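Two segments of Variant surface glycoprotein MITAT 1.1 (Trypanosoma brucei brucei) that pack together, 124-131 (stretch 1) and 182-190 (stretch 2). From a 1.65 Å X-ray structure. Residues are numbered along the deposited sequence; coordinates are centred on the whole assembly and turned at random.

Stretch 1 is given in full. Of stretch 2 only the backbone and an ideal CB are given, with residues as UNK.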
# COMPACT_ATOMS: atom_id res chain seq x y z
N LEU A 124 -15.25 5.62 31.05
CA LEU A 124 -16.22 5.49 29.96
C LEU A 124 -17.52 5.14 30.59
O LEU A 124 -17.68 4.03 31.08
CB LEU A 124 -15.81 4.42 28.95
CG LEU A 124 -14.53 4.72 28.17
CD1 LEU A 124 -14.35 3.58 27.15
CD2 LEU A 124 -14.50 6.06 27.47
N VAL A 125 -18.41 6.10 30.61
CA VAL A 125 -19.68 5.96 31.27
C VAL A 125 -20.83 6.12 30.31
O VAL A 125 -20.66 6.44 29.12
CB VAL A 125 -19.80 6.95 32.48
CG1 VAL A 125 -18.76 6.62 33.50
CG2 VAL A 125 -19.75 8.43 32.05
N THR A 126 -22.05 5.87 30.81
CA THR A 126 -23.20 5.89 29.94
C THR A 126 -23.77 7.28 29.90
O THR A 126 -23.39 8.13 29.05
CB THR A 126 -24.22 4.82 30.36
OG1 THR A 126 -24.65 5.13 31.70
CG2 THR A 126 -23.61 3.48 30.25
N THR A 127 -24.70 7.58 30.82
CA THR A 127 -25.39 8.87 30.86
C THR A 127 -25.21 9.58 32.23
O THR A 127 -25.65 10.72 32.37
CB THR A 127 -26.90 8.65 30.69
OG1 THR A 127 -27.32 7.75 31.74
CG2 THR A 127 -27.26 8.05 29.28
N ASN A 128 -24.47 8.99 33.17
CA ASN A 128 -24.23 9.57 34.51
C ASN A 128 -22.87 9.08 34.97
O ASN A 128 -22.26 8.15 34.39
CB ASN A 128 -25.28 9.16 35.56
CG ASN A 128 -25.40 7.65 35.73
OD1 ASN A 128 -24.55 6.97 36.27
ND2 ASN A 128 -26.51 7.14 35.35
N ALA A 129 -22.39 9.72 36.02
CA ALA A 129 -21.01 9.46 36.47
C ALA A 129 -20.78 8.12 37.05
O ALA A 129 -19.59 7.73 37.21
CB ALA A 129 -20.54 10.53 37.40
N ASP A 130 -21.86 7.40 37.41
CA ASP A 130 -21.73 6.14 38.16
C ASP A 130 -21.82 4.80 37.43
O ASP A 130 -21.75 3.74 38.06
CB ASP A 130 -22.82 6.11 39.26
CG ASP A 130 -22.71 7.25 40.24
OD1 ASP A 130 -21.65 7.89 40.33
OD2 ASP A 130 -23.73 7.55 40.92
N THR A 131 -22.04 4.87 36.11
CA THR A 131 -22.42 3.73 35.34
C THR A 131 -21.42 3.57 34.24
O THR A 131 -21.47 4.25 33.19
CB THR A 131 -23.82 3.88 34.82
OG1 THR A 131 -24.68 4.30 35.91
CG2 THR A 131 -24.28 2.62 34.26
N UNK A 182 -19.41 15.21 29.88
CA UNK A 182 -19.04 14.65 31.17
C UNK A 182 -20.22 15.05 32.09
O UNK A 182 -20.60 16.22 32.13
CB UNK A 182 -17.69 15.16 31.67
N UNK A 183 -20.84 14.08 32.74
CA UNK A 183 -22.07 14.39 33.50
C UNK A 183 -21.81 15.14 34.81
O UNK A 183 -20.64 15.40 35.22
CB UNK A 183 -22.82 13.09 33.81
N UNK A 184 -22.91 15.44 35.51
CA UNK A 184 -22.80 16.00 36.83
C UNK A 184 -22.10 15.04 37.79
O UNK A 184 -22.04 13.84 37.55
CB UNK A 184 -24.19 16.37 37.36
N UNK A 185 -21.64 15.59 38.92
CA UNK A 185 -20.95 14.78 39.92
C UNK A 185 -21.98 13.81 40.52
O UNK A 185 -23.16 14.12 40.61
CB UNK A 185 -20.31 15.65 41.00
N UNK A 186 -21.50 12.66 40.92
CA UNK A 186 -22.31 11.74 41.72
C UNK A 186 -21.30 11.06 42.58
O UNK A 186 -20.91 11.68 43.60
CB UNK A 186 -23.13 10.76 40.89
N UNK A 187 -20.82 9.88 42.22
CA UNK A 187 -19.78 9.13 42.95
C UNK A 187 -18.57 8.80 42.05
O UNK A 187 -17.43 9.06 42.41
CB UNK A 187 -20.37 7.84 43.52
N UNK A 188 -18.84 8.25 40.88
CA UNK A 188 -17.74 7.93 39.92
C UNK A 188 -17.03 9.17 39.41
O UNK A 188 -17.62 10.25 39.28
CB UNK A 188 -18.29 7.15 38.72
N UNK A 189 -15.75 9.04 39.16
CA UNK A 189 -14.96 10.17 38.65
C UNK A 189 -13.93 9.62 37.67
O UNK A 189 -13.67 8.44 37.66
CB UNK A 189 -14.28 10.94 39.79
N UNK A 190 -13.42 10.46 36.78
CA UNK A 190 -12.31 10.12 35.89
C UNK A 190 -11.36 11.29 36.03
O UNK A 190 -11.47 12.30 35.29
CB UNK A 190 -12.75 9.89 34.44

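Stretch 1 makes a type I beta turn from Asn-128 to Thr-131, and stretch 2 runs past it.

Position 182 points its CB away from stretch 1, with nothing of that stretch within 5.5 Å. Stretch 1 sets little limit here. The residue is Gln-182, whose amide is hydrogen-bonded elsewhere in the structure.

Position 183 points toward stretch 1. Its ideal CB lies 3.9 Å from CA of Asn-128 and 4.0 Å from O of Thr-127. Phi of -75° suits proline and most others. A compact apolar group suits the space beside Ala-129 and Val-125; valine or proline would be reasonable. It is Pro-183. Its CG sits 3.3 Å from Ala-129 N and 3.9 Å from Ala-129 CB, and its CD lies 4.4 Å from Val-125 CG2. The ring thus packs on the start of the turn.

Position 184 points sideways into open space, so many residues would fit; the deposited one is Thr-184. Its backbone does the work: O lies 3.6 Å from Ala-129 CB, and a water bridges the stretches, accepting from Ala-129 N (2.8 Å from the water O) and donating to Thr-184 O (2.7 Å from the water O).

Position 185 points away, leaving the choice open. It is Thr-185.

Position 186 points toward stretch 1, and its ideal CB is only 3.3 Å from OD2 of Asp-130. Phi and psi are -148° and -97°, an unusual pair. A small donor such as serine suits the carboxylate best; threonine is less easy on this backbone, while glycine would fit but offer no side-chain donor. It is Ser-186, with chi1 t. Its OG donates to Asp-130 OD2 across a short 2.5 Å.

Position 187 points sideways, its ideal CB 3.4 Å from OD1 of Asp-130. The backbone N already faces that oxygen, so many side chains that turn clear of the carboxylate would do; an acid beside it would suit poorly. It is Thr-187, chi1 m. Its N donates to Asp-130 OD1 at 2.9 Å.

Position 188 is the most restrictive. An ideal CB would lie 2.1 Å from Ala-129 O, a clash. Phi and psi of -65° and 147° are open to most residues, so contact, not backbone conformation, calls for glycine. It is Gly-188. Its CA approaches Ala-129 O to 3.3 Å in a CA-H...O contact, and its N donates to Asp-130 OD1 at 2.9 Å, so that OD1 accepts from two successive amides.

Position 189 points away, unconstrained. It is Thr-189, its OG1 hydrogen-bonded elsewhere in the structure.

Position 190 points toward stretch 1 but its ideal CB finds nothing within 5.5 Å; many residues would suit. It is Cys-190, covalently bonded elsewhere in the structure.

Stretch 2, residues 182-190: QPTTSTGTC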
# COMPACT_ATOMS: atom_id res chain seq x y z
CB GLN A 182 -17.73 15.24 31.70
CG GLN A 182 -16.51 14.72 30.96
CD GLN A 182 -15.30 15.60 31.22
OE1 GLN A 182 -15.05 16.59 30.51
NE2 GLN A 182 -14.63 15.31 32.32
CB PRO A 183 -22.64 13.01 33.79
CG PRO A 183 -21.43 12.13 33.93
CD PRO A 183 -20.43 12.70 32.89
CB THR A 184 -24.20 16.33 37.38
OG1 THR A 184 -25.01 15.14 37.36
CG2 THR A 184 -24.90 17.32 36.48
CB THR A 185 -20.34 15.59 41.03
OG1 THR A 185 -21.35 16.47 41.48
CG2 THR A 185 -19.23 16.36 40.53
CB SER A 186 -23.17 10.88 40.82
OG SER A 186 -24.00 9.99 41.59
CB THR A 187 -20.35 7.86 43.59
OG1 THR A 187 -21.35 8.29 44.50
CG2 THR A 187 -19.27 7.09 44.34
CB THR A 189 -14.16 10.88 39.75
OG1 THR A 189 -13.16 9.98 40.29
CG2 THR A 189 -15.01 11.39 40.84
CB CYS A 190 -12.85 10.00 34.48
SG CYS A 190 -11.56 9.51 33.30
O HOH W 1 -23.80 11.90 37.04
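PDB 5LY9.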